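Local coordinates for protein insecticidal Delta-Endotoxin Cry8Ea1 (Bacillus Thuringiensis, PDB 3EB7) that kills the soil-dwelling larvae of the beetle Holotrichia parallela, probably by inserting helices of its N-terminal domain into gut-cell membranes to form pores, at residues A[80-85]-A[114-119]; A[134-139]-A[176-181]; A[340-345]-A[406-411]; A[366-371]-A[375-380]. All coordinates share one frame; numbering follows the deposited sequence.

Interaction 1 of 4, residues A[80-85]-A[114-119]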
# COMPACT_ATOMS: atom_id res chain seq x y z
N ASN A 80 -5.61 0.49 28.47
CA ASN A 80 -6.21 1.15 29.63
C ASN A 80 -5.64 2.55 29.80
O ASN A 80 -6.37 3.49 30.08
CB ASN A 80 -6.00 0.33 30.92
CG ASN A 80 -6.70 -1.04 30.87
OD1 ASN A 80 -7.82 -1.18 30.34
ND2 ASN A 80 -6.04 -2.05 31.42
N ASN A 81 -4.32 2.68 29.62
CA ASN A 81 -3.65 3.97 29.70
C ASN A 81 -3.97 4.93 28.55
O ASN A 81 -3.93 6.15 28.73
CB ASN A 81 -2.14 3.76 29.84
CG ASN A 81 -1.75 3.38 31.26
OD1 ASN A 81 -1.86 4.18 32.18
ND2 ASN A 81 -1.31 2.15 31.44
N TYR A 82 -4.29 4.37 27.39
CA TYR A 82 -4.80 5.15 26.26
C TYR A 82 -6.20 5.74 26.48
O TYR A 82 -6.45 6.84 26.00
CB TYR A 82 -4.78 4.33 24.99
CG TYR A 82 -3.62 4.68 24.08
CD1 TYR A 82 -2.50 3.83 23.97
CD2 TYR A 82 -3.65 5.87 23.32
CE1 TYR A 82 -1.43 4.17 23.13
CE2 TYR A 82 -2.62 6.21 22.48
CZ TYR A 82 -1.51 5.36 22.39
OH TYR A 82 -0.49 5.71 21.56
N GLN A 83 -7.09 5.02 27.18
CA GLN A 83 -8.42 5.57 27.53
C GLN A 83 -8.29 6.82 28.40
O GLN A 83 -8.95 7.82 28.16
CB GLN A 83 -9.30 4.54 28.25
CG GLN A 83 -9.17 3.15 27.67
CD GLN A 83 -10.49 2.59 27.19
OE1 GLN A 83 -11.07 3.09 26.20
NE2 GLN A 83 -10.96 1.54 27.87
N LEU A 84 -7.41 6.73 29.39
CA LEU A 84 -7.13 7.81 30.31
C LEU A 84 -6.49 9.02 29.62
O LEU A 84 -6.78 10.16 29.96
CB LEU A 84 -6.24 7.31 31.45
CG LEU A 84 -6.73 6.09 32.23
CD1 LEU A 84 -5.63 5.58 33.13
CD2 LEU A 84 -7.99 6.40 33.05
N TYR A 85 -5.60 8.76 28.66
CA TYR A 85 -5.03 9.82 27.84
C TYR A 85 -6.10 10.46 26.95
O TYR A 85 -6.18 11.67 26.85
CB TYR A 85 -3.88 9.29 26.99
CG TYR A 85 -3.27 10.28 26.05
CD1 TYR A 85 -2.74 11.50 26.51
CD2 TYR A 85 -3.18 10.00 24.68
CE1 TYR A 85 -2.17 12.41 25.63
CE2 TYR A 85 -2.60 10.92 23.78
CZ TYR A 85 -2.09 12.10 24.26
OH TYR A 85 -1.52 13.00 23.39
N SER A 114 6.61 6.53 28.15
CA SER A 114 7.43 5.68 29.00
C SER A 114 7.13 4.19 28.82
O SER A 114 8.05 3.38 28.79
CB SER A 114 7.29 6.10 30.46
OG SER A 114 7.34 4.96 31.29
N LEU A 115 5.86 3.84 28.66
CA LEU A 115 5.41 2.46 28.43
C LEU A 115 5.84 1.94 27.05
O LEU A 115 6.33 0.80 26.88
CB LEU A 115 3.88 2.42 28.57
CG LEU A 115 3.06 1.98 29.81
CD1 LEU A 115 3.85 1.71 31.06
CD2 LEU A 115 1.91 2.92 30.08
N PHE A 116 5.70 2.79 26.04
CA PHE A 116 6.18 2.47 24.71
C PHE A 116 7.64 2.15 24.73
O PHE A 116 8.04 1.10 24.24
CB PHE A 116 5.86 3.58 23.72
CG PHE A 116 4.48 3.52 23.19
CD1 PHE A 116 3.58 4.54 23.44
CD2 PHE A 116 4.06 2.41 22.44
CE1 PHE A 116 2.27 4.47 22.93
CE2 PHE A 116 2.78 2.32 21.92
CZ PHE A 116 1.87 3.35 22.17
N THR A 117 8.46 3.02 25.32
CA THR A 117 9.89 2.75 25.48
C THR A 117 10.18 1.40 26.16
O THR A 117 11.08 0.68 25.74
CB THR A 117 10.57 3.90 26.24
OG1 THR A 117 10.30 5.12 25.55
CG2 THR A 117 12.09 3.71 26.33
N GLN A 118 9.43 1.06 27.21
CA GLN A 118 9.66 -0.21 27.93
C GLN A 118 9.16 -1.40 27.15
O GLN A 118 9.75 -2.46 27.23
CB GLN A 118 8.98 -0.25 29.30
CG GLN A 118 9.35 0.86 30.31
CD GLN A 118 8.69 0.59 31.68
OE1 GLN A 118 7.47 0.42 31.79
NE2 GLN A 118 9.52 0.52 32.73
N TYR A 119 8.07 -1.25 26.41
CA TYR A 119 7.37 -2.41 25.82
C TYR A 119 7.80 -2.79 24.39
O TYR A 119 7.69 -3.95 24.01
CB TYR A 119 5.86 -2.18 25.83
CG TYR A 119 5.20 -2.17 27.19
CD1 TYR A 119 3.92 -1.63 27.38
CD2 TYR A 119 5.87 -2.69 28.30
CE1 TYR A 119 3.30 -1.63 28.65
CE2 TYR A 119 5.28 -2.68 29.56
CZ TYR A 119 4.00 -2.18 29.72
OH TYR A 119 3.45 -2.24 30.97

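Interaction 2 of 4, residues A[134-139]-A[176-181]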
# COMPACT_ATOMS: atom_id res chain seq x y z
N SER A 134 3.33 -7.72 12.65
CA SER A 134 2.11 -6.87 12.57
C SER A 134 1.74 -6.18 13.92
O SER A 134 1.38 -5.01 13.92
CB SER A 134 0.92 -7.53 11.84
OG SER A 134 0.43 -8.69 12.49
N VAL A 135 1.92 -6.88 15.07
CA VAL A 135 1.86 -6.21 16.38
C VAL A 135 2.87 -5.05 16.42
O VAL A 135 2.54 -3.90 16.73
CB VAL A 135 2.14 -7.23 17.56
CG1 VAL A 135 2.43 -6.49 18.90
CG2 VAL A 135 0.99 -8.22 17.74
N TYR A 136 4.12 -5.36 16.09
CA TYR A 136 5.18 -4.35 16.13
C TYR A 136 4.84 -3.11 15.29
O TYR A 136 4.94 -2.00 15.79
CB TYR A 136 6.48 -4.97 15.67
CG TYR A 136 7.65 -4.02 15.68
CD1 TYR A 136 8.60 -4.05 16.71
CD2 TYR A 136 7.82 -3.07 14.64
CE1 TYR A 136 9.67 -3.19 16.71
CE2 TYR A 136 8.89 -2.18 14.64
CZ TYR A 136 9.83 -2.26 15.66
OH TYR A 136 10.91 -1.39 15.66
N ALA A 137 4.43 -3.31 14.05
CA ALA A 137 4.00 -2.20 13.15
C ALA A 137 2.85 -1.32 13.70
O ALA A 137 2.90 -0.07 13.62
CB ALA A 137 3.65 -2.74 11.71
N GLN A 138 1.84 -1.95 14.27
CA GLN A 138 0.74 -1.22 14.83
C GLN A 138 1.12 -0.49 16.12
O GLN A 138 0.67 0.65 16.35
CB GLN A 138 -0.49 -2.14 15.02
CG GLN A 138 -1.05 -2.72 13.70
CD GLN A 138 -1.46 -1.64 12.68
OE1 GLN A 138 -1.23 -1.79 11.47
NE2 GLN A 138 -2.04 -0.56 13.16
N ALA A 139 1.96 -1.11 16.96
CA ALA A 139 2.44 -0.43 18.18
C ALA A 139 3.39 0.75 17.88
O ALA A 139 3.29 1.85 18.48
CB ALA A 139 3.11 -1.44 19.12
N ALA A 176 12.97 6.34 11.68
CA ALA A 176 14.05 5.55 11.04
C ALA A 176 14.11 4.13 11.56
O ALA A 176 14.06 3.19 10.79
CB ALA A 176 15.41 6.24 11.20
N GLN A 177 14.22 3.98 12.87
CA GLN A 177 14.38 2.65 13.47
C GLN A 177 13.18 1.72 13.23
O GLN A 177 13.36 0.59 12.84
CB GLN A 177 14.67 2.79 14.98
CG GLN A 177 14.46 1.47 15.74
CD GLN A 177 14.72 1.54 17.26
OE1 GLN A 177 15.66 2.19 17.73
NE2 GLN A 177 13.87 0.84 18.03
N TYR A 178 11.96 2.22 13.45
CA TYR A 178 10.73 1.45 13.22
C TYR A 178 10.54 1.14 11.73
O TYR A 178 10.10 0.06 11.39
CB TYR A 178 9.47 2.18 13.75
CG TYR A 178 9.41 2.41 15.27
CD1 TYR A 178 8.58 3.39 15.81
CD2 TYR A 178 10.18 1.66 16.15
CE1 TYR A 178 8.51 3.62 17.18
CE2 TYR A 178 10.13 1.87 17.53
CZ TYR A 178 9.30 2.85 18.05
OH TYR A 178 9.23 3.04 19.42
N SER A 179 10.86 2.07 10.84
CA SER A 179 10.76 1.78 9.42
C SER A 179 11.71 0.65 9.05
O SER A 179 11.32 -0.32 8.39
CB SER A 179 11.04 3.02 8.56
OG SER A 179 10.15 4.09 8.86
N ASP A 180 12.94 0.73 9.53
CA ASP A 180 13.99 -0.24 9.18
C ASP A 180 13.66 -1.64 9.67
O ASP A 180 13.77 -2.60 8.91
CB ASP A 180 15.35 0.23 9.72
CG ASP A 180 15.97 1.35 8.86
OD1 ASP A 180 15.53 1.57 7.69
OD2 ASP A 180 16.95 2.00 9.34
N HIS A 181 13.19 -1.73 10.91
CA HIS A 181 12.79 -3.02 11.48
C HIS A 181 11.66 -3.69 10.64
O HIS A 181 11.76 -4.85 10.27
CB HIS A 181 12.40 -2.83 12.96
CG HIS A 181 11.89 -4.08 13.62
ND1 HIS A 181 12.72 -4.95 14.30
CD2 HIS A 181 10.65 -4.63 13.65
CE1 HIS A 181 12.00 -5.96 14.76
NE2 HIS A 181 10.75 -5.79 14.38
O HOH W 1 12.88 -1.43 17.46

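Interaction 3 of 4, residues A[340-345]-A[406-411]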
# COMPACT_ATOMS: atom_id res chain seq x y z
N ASP A 340 -13.55 2.05 -11.42
CA ASP A 340 -13.03 1.36 -10.26
C ASP A 340 -13.86 0.10 -10.03
O ASP A 340 -15.04 0.20 -9.62
CB ASP A 340 -13.16 2.26 -9.02
CG ASP A 340 -12.05 3.34 -8.95
OD1 ASP A 340 -11.15 3.38 -9.81
OD2 ASP A 340 -12.10 4.18 -8.05
N VAL A 341 -13.28 -1.06 -10.34
CA VAL A 341 -13.84 -2.33 -9.92
C VAL A 341 -13.46 -2.59 -8.44
O VAL A 341 -12.34 -2.92 -8.14
CB VAL A 341 -13.37 -3.46 -10.81
CG1 VAL A 341 -13.91 -4.78 -10.34
CG2 VAL A 341 -13.81 -3.19 -12.25
N TYR A 342 -14.42 -2.42 -7.54
CA TYR A 342 -14.14 -2.54 -6.11
C TYR A 342 -14.35 -3.94 -5.52
O TYR A 342 -13.95 -4.20 -4.40
CB TYR A 342 -14.92 -1.47 -5.33
CG TYR A 342 -16.41 -1.49 -5.54
CD1 TYR A 342 -17.24 -2.30 -4.74
CD2 TYR A 342 -16.99 -0.73 -6.55
CE1 TYR A 342 -18.64 -2.36 -4.97
CE2 TYR A 342 -18.38 -0.77 -6.78
CZ TYR A 342 -19.19 -1.57 -5.98
OH TYR A 342 -20.55 -1.61 -6.23
N LYS A 343 -14.96 -4.85 -6.28
CA LYS A 343 -15.20 -6.20 -5.78
C LYS A 343 -15.34 -7.14 -6.94
O LYS A 343 -15.95 -6.81 -7.95
CB LYS A 343 -16.46 -6.27 -4.92
CG LYS A 343 -16.83 -7.71 -4.50
CD LYS A 343 -17.72 -7.72 -3.28
CE LYS A 343 -19.10 -8.19 -3.56
NZ LYS A 343 -19.33 -9.53 -2.98
N THR A 344 -14.72 -8.31 -6.81
CA THR A 344 -14.87 -9.37 -7.77
C THR A 344 -15.35 -10.53 -6.94
O THR A 344 -14.90 -10.72 -5.80
CB THR A 344 -13.53 -9.73 -8.50
OG1 THR A 344 -12.52 -10.14 -7.56
CG2 THR A 344 -13.03 -8.54 -9.34
N LEU A 345 -16.29 -11.29 -7.51
CA LEU A 345 -16.74 -12.53 -6.91
C LEU A 345 -16.55 -13.57 -7.99
O LEU A 345 -17.18 -13.48 -9.02
CB LEU A 345 -18.19 -12.38 -6.47
CG LEU A 345 -18.82 -13.40 -5.49
CD1 LEU A 345 -19.30 -14.60 -6.24
CD2 LEU A 345 -17.90 -13.89 -4.37
N GLN A 406 -20.53 2.08 5.92
CA GLN A 406 -21.03 2.59 4.64
C GLN A 406 -21.01 1.50 3.62
O GLN A 406 -20.36 0.48 3.81
CB GLN A 406 -20.22 3.77 4.14
CG GLN A 406 -19.01 4.07 4.95
CD GLN A 406 -18.81 5.54 5.08
OE1 GLN A 406 -19.12 6.30 4.15
NE2 GLN A 406 -18.29 5.98 6.23
N PRO A 407 -21.78 1.68 2.54
CA PRO A 407 -21.69 0.69 1.50
C PRO A 407 -20.25 0.56 0.96
O PRO A 407 -19.47 1.51 1.01
CB PRO A 407 -22.67 1.17 0.44
CG PRO A 407 -22.96 2.55 0.78
CD PRO A 407 -22.79 2.71 2.23
N ASN A 408 -19.93 -0.65 0.51
CA ASN A 408 -18.61 -0.93 -0.02
C ASN A 408 -18.23 -0.05 -1.22
O ASN A 408 -17.06 0.28 -1.38
CB ASN A 408 -18.43 -2.44 -0.30
CG ASN A 408 -19.44 -3.01 -1.30
OD1 ASN A 408 -20.36 -2.34 -1.78
ND2 ASN A 408 -19.23 -4.28 -1.64
N TYR A 409 -19.22 0.39 -2.02
CA TYR A 409 -18.97 1.31 -3.15
C TYR A 409 -18.56 2.74 -2.75
O TYR A 409 -18.15 3.55 -3.62
CB TYR A 409 -20.12 1.36 -4.14
CG TYR A 409 -21.43 1.79 -3.55
CD1 TYR A 409 -21.69 3.13 -3.31
CD2 TYR A 409 -22.43 0.85 -3.25
CE1 TYR A 409 -22.92 3.54 -2.75
CE2 TYR A 409 -23.68 1.24 -2.69
CZ TYR A 409 -23.90 2.58 -2.45
OH TYR A 409 -25.10 3.00 -1.90
N GLU A 410 -18.72 3.05 -1.45
CA GLU A 410 -18.15 4.26 -0.86
C GLU A 410 -16.83 4.02 -0.12
O GLU A 410 -15.94 4.84 -0.22
CB GLU A 410 -19.15 5.00 0.03
CG GLU A 410 -20.46 5.34 -0.73
CD GLU A 410 -21.47 6.21 0.06
OE1 GLU A 410 -22.01 7.18 -0.56
OE2 GLU A 410 -21.71 5.94 1.27
N ALA A 411 -16.67 2.88 0.55
CA ALA A 411 -15.51 2.68 1.42
C ALA A 411 -14.44 1.67 0.93
O ALA A 411 -13.53 1.29 1.68
CB ALA A 411 -15.98 2.31 2.80
O HOH W 2 -21.84 -2.83 -4.35

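Interaction 4 of 4, residues A[366-371]-A[375-380]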
# COMPACT_ATOMS: atom_id res chain seq x y z
N PHE A 366 -17.90 -8.57 -11.57
CA PHE A 366 -17.14 -7.36 -11.27
C PHE A 366 -18.08 -6.22 -10.84
O PHE A 366 -18.86 -5.70 -11.67
CB PHE A 366 -16.33 -6.87 -12.50
CG PHE A 366 -15.55 -7.96 -13.26
CD1 PHE A 366 -16.19 -8.78 -14.21
CD2 PHE A 366 -14.17 -8.11 -13.07
CE1 PHE A 366 -15.48 -9.77 -14.93
CE2 PHE A 366 -13.43 -9.08 -13.80
CZ PHE A 366 -14.08 -9.90 -14.74
N ASP A 367 -17.98 -5.79 -9.59
CA ASP A 367 -18.78 -4.65 -9.15
C ASP A 367 -17.97 -3.40 -9.37
O ASP A 367 -16.85 -3.31 -8.89
CB ASP A 367 -19.17 -4.77 -7.70
CG ASP A 367 -20.09 -5.95 -7.43
OD1 ASP A 367 -20.94 -6.29 -8.28
OD2 ASP A 367 -19.98 -6.52 -6.32
N ALA A 368 -18.52 -2.46 -10.11
CA ALA A 368 -17.77 -1.30 -10.54
C ALA A 368 -18.51 0.01 -10.26
O ALA A 368 -19.76 0.07 -10.27
CB ALA A 368 -17.42 -1.41 -12.04
N ILE A 369 -17.72 1.04 -10.02
CA ILE A 369 -18.20 2.40 -9.91
C ILE A 369 -17.26 3.35 -10.67
O ILE A 369 -16.06 3.13 -10.77
CB ILE A 369 -18.35 2.84 -8.42
CG1 ILE A 369 -19.12 4.16 -8.29
CG2 ILE A 369 -16.97 2.94 -7.71
CD1 ILE A 369 -19.52 4.44 -6.86
N TYR A 370 -17.84 4.41 -11.21
CA TYR A 370 -17.15 5.51 -11.85
C TYR A 370 -16.88 6.59 -10.80
O TYR A 370 -17.82 7.27 -10.38
CB TYR A 370 -18.11 6.04 -12.87
CG TYR A 370 -17.52 6.44 -14.12
CD1 TYR A 370 -17.07 5.48 -15.04
CD2 TYR A 370 -17.41 7.79 -14.42
CE1 TYR A 370 -16.51 5.86 -16.24
CE2 TYR A 370 -16.84 8.21 -15.64
CZ TYR A 370 -16.38 7.25 -16.53
OH TYR A 370 -15.81 7.70 -17.69
N PRO A 371 -15.61 6.76 -10.35
CA PRO A 371 -15.48 7.70 -9.23
C PRO A 371 -15.81 9.15 -9.57
O PRO A 371 -16.06 9.92 -8.66
CB PRO A 371 -14.03 7.55 -8.77
CG PRO A 371 -13.32 6.99 -9.93
CD PRO A 371 -14.32 6.15 -10.71
N TYR A 375 -21.55 6.73 -10.76
CA TYR A 375 -22.38 5.79 -11.46
C TYR A 375 -21.86 4.34 -11.27
O TYR A 375 -20.70 4.05 -11.52
CB TYR A 375 -22.50 6.18 -12.94
CG TYR A 375 -23.24 5.15 -13.73
CD1 TYR A 375 -24.64 5.07 -13.66
CD2 TYR A 375 -22.55 4.23 -14.53
CE1 TYR A 375 -25.32 4.09 -14.35
CE2 TYR A 375 -23.23 3.27 -15.24
CZ TYR A 375 -24.61 3.20 -15.15
OH TYR A 375 -25.27 2.23 -15.84
N LYS A 376 -22.76 3.46 -10.80
CA LYS A 376 -22.46 2.06 -10.49
C LYS A 376 -23.02 1.09 -11.52
O LYS A 376 -24.11 1.28 -12.07
CB LYS A 376 -23.03 1.69 -9.12
CG LYS A 376 -22.45 2.48 -7.96
CD LYS A 376 -23.07 2.04 -6.64
CE LYS A 376 -24.58 2.24 -6.65
NZ LYS A 376 -24.96 3.70 -6.72
N THR A 377 -22.26 0.03 -11.79
CA THR A 377 -22.70 -1.04 -12.67
C THR A 377 -22.03 -2.38 -12.31
O THR A 377 -21.03 -2.41 -11.57
CB THR A 377 -22.49 -0.67 -14.18
OG1 THR A 377 -23.39 -1.44 -14.99
CG2 THR A 377 -21.07 -0.93 -14.63
N THR A 378 -22.62 -3.48 -12.77
CA THR A 378 -22.03 -4.82 -12.66
C THR A 378 -21.62 -5.32 -14.03
O THR A 378 -22.33 -5.11 -15.00
CB THR A 378 -23.03 -5.83 -12.06
OG1 THR A 378 -23.61 -5.26 -10.89
CG2 THR A 378 -22.37 -7.12 -11.64
N PHE A 379 -20.48 -5.99 -14.09
CA PHE A 379 -20.07 -6.71 -15.30
C PHE A 379 -20.01 -8.16 -14.91
O PHE A 379 -19.42 -8.52 -13.91
CB PHE A 379 -18.69 -6.23 -15.77
CG PHE A 379 -18.64 -4.75 -16.09
CD1 PHE A 379 -18.03 -3.85 -15.22
CD2 PHE A 379 -19.23 -4.25 -17.27
CE1 PHE A 379 -17.98 -2.48 -15.52
CE2 PHE A 379 -19.21 -2.89 -17.59
CZ PHE A 379 -18.57 -2.00 -16.71
N THR A 380 -20.68 -9.01 -15.68
CA THR A 380 -20.68 -10.42 -15.40
C THR A 380 -20.19 -11.22 -16.57
O THR A 380 -20.72 -11.13 -17.69
CB THR A 380 -22.07 -10.94 -15.00
OG1 THR A 380 -22.64 -10.07 -14.01
CG2 THR A 380 -21.97 -12.34 -14.49

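Interaction 1 of 4, residues A[80-85]-A[114-119]
Asn81 and Leu115 mark the nearest approach of two helical segments, 80-85 and 114-119, with their CA atoms 9.3 Å apart, so the space between the backbones is spanned by side chains alone. Two pairs make the contact. In the first, the Asn81 side chain crosses that of Leu115 at about a right angle, and the methyl CD2 of Leu115 settles beside the amide, 3.6 Å from Asn81 ND2. This is a van der Waals contact. The amide nitrogen gives its hydrogen bond elsewhere, to Gly77 O, one turn back in its own helix.

The second pair is aromatic. Tyr82 and Phe116 meet rim to rim, with centroids 6.0 Å apart and planes turned by 74°, and neither ring covers the face of the other. Phe116 presents its far corner: CE1 lies 3.3 Å from Tyr82 OH, and CZ lies 3.5 Å from Tyr82 CE1. The hydroxyl comes in near the plane of the phenylalanine ring, at its edge. With CG of Phe116 beside the backbone N (chi1 -82°), the torsion carries the ring across to the tyrosine although CB does not point there.

Both rings are buried by further layers. Phe116 stacks on His143, Tyr82 meets the ring of Trp41, and Leu142 of helix 133-153 touches both, so helices 65-93 and 99-119 pack together against that helix, while Tyr33 and Ile37 of helix 26-40 also touch Tyr82.

Interaction 2 of 4, residues A[134-139]-A[176-181]
Tyr136 reaches from helix 134-139 to His181, Tyr178 and Gln177 of helix 176-181, and its course shows how one long aromatic residue can bridge two helices whose local axes stay 10.5 Å apart. The segments run nearly antiparallel, at 157°. From CB, which points toward the partner helix, the ring is carried straight out because CG stands opposite the backbone nitrogen (chi1 -180°). CG lies 3.7 Å from His181 CD2, the atom that sits over the centre of the phenol ring. On one flank CD1 is 3.6 Å from His181 NE2, and CE1 lies over the imidazole face, toward its rim. At the far end CZ passes 3.4 Å from His181 CG. The outcome is a face-to-face stack, with centroids 3.8 Å apart and planes inclined by 29°, although the closest carbon-carbon approach between the rings is too short to be trusted.

The hydroxyl goes beyond the imidazole. Tyr136 OH sits 3.4 Å from His181 CB and also presses on CD2 of Tyr178, whose ring stands perpendicular to that of Tyr136. A water in the plane of the Tyr136 ring hydrogen-bonds to Tyr136 OH at 2.7 Å and accepts a weak bond from Gln177 NE2, giving the phenol a polar partner beside the otherwise aromatic contact. Tyr178 sends its own hydroxyl back to His143 ND1 on helix 133-153, and His181 meets Trp185. Tyr136, Tyr178 and His181 thus form an aromatic cluster between antiparallel helices of the N-terminal helical bundle characteristic of the Cry toxins.

Interaction 3 of 4, residues A[340-345]-A[406-411]
Tyr342 OH and Asn408 OD1 are joined through a single water, which lies 2.6 Å from Tyr342 OH and donates to Asn408 OD1 at 3.0 Å. The water lies in the plane of the tyrosine ring, at its edge, while one face of the ring is covered by Tyr409: its CA stands 4.0 Å from the ring centroid of Tyr342, only 10° off the normal, in a CH-pi contact, and Tyr409 CB adds a touch 3.6 Å from Tyr342 CZ. Tyr342 holds CG between its backbone N and carbonyl carbon (chi1 57°), which turns the ring face to Tyr409 in the first turn of helix 408-411.

Asn408 approaches with its amide turned 70° from the ring, OD1 being 3.6 Å from Tyr342 CE1. Its ND2 passes the aliphatic CD of Lys343 and is hydrogen-bonded to Glu396 OE1. Pro407, at the N-cap position, takes bonds on its O from both Glu410 N and Ala411 N.

On the neighbouring strand 357-369, Asp367 faces both Tyr342 and Lys343, a classic beta bulge. The arrangement joins a short helical turn to a sheet of the second domain, consistent with the three-sheet beta-prism of Cry toxins.

Interaction 4 of 4, residues A[366-371]-A[375-380]
Phe366 and Phe379 open a regular set of backbone hydrogen bonds between two antiparallel strand segments. The pair is bonded both ways, with Phe366 N to Phe379 O at 2.8 Å and Phe379 N to Phe366 O at 2.9 Å. Two residues on, Ala368 and Thr377 repeat the reciprocal pattern, and Tyr370 N gives a fifth bond to Tyr375 O, 2.9 Å away. Between these pairs the non-hydrogen-bonded positions, Asp367 with Thr378 and Ile369 with Lys376, bring the backbones close enough for CA-H...O contacts: Thr378 CA lies 3.4 Å from Phe366 O, and Lys376 CA and Ile369 CA make similar approaches to Ala368 O and Tyr375 O.

This is a beta hairpin, and its second strand, 376-381, is the outermost member of a four-stranded antiparallel sheet in 3-2-1-4, Greek-key, order, as in the second domain of other Cry toxins.

Side-chain packing divides between the faces. On the one carrying Phe366, Ala368, Thr377 and Phe379, the methyl of Ala368 sits at the rim of the Phe379 ring, 3.7 Å from CE1, while Phe366 and Phe379 side chains cross at about a right angle. Phe336 meets both phenylalanines edge-to-face. On the other face Ile369, its CG1 extended away from the backbone N (chi1 -168°), lays CD1 3.7 Å from Lys376 CG, and the lysine also makes a cation-pi contact with Tyr409.

Two contacts set a polar oxygen against carbon. Phe379 O lies at the edge of the Phe366 ring, 3.3 Å from Phe366 CD1, and Asp367 OD1 approaches the methyl CG2 of Thr378, at 3.7 Å, the two side chains running side by side.

Overall arrangement
From the N terminus, interaction 1 comes first, joining helix 65-93 to helix 99-119 and closing a mostly helical loop. Interaction 2 follows in series, between helices 133-153 and 161-191, and closes a mostly helical loop of 36 residues. The two touch within the N-terminal bundle, Phe116 CE2 lying 3.5 Å from Ala139 O. Farther along, the chain enters the beta-rich second domain; interactions 2 and 3 lie on opposite sides of the chain's centre, their centres about 30 Å apart. Interaction 3 closes a loop of 60 residues, and interaction 4, a tight hairpin, falls within it. These two share one sheet through neighbouring strands 340-352 and 357-369, with Lys343 O probably bonded to Asp367 N.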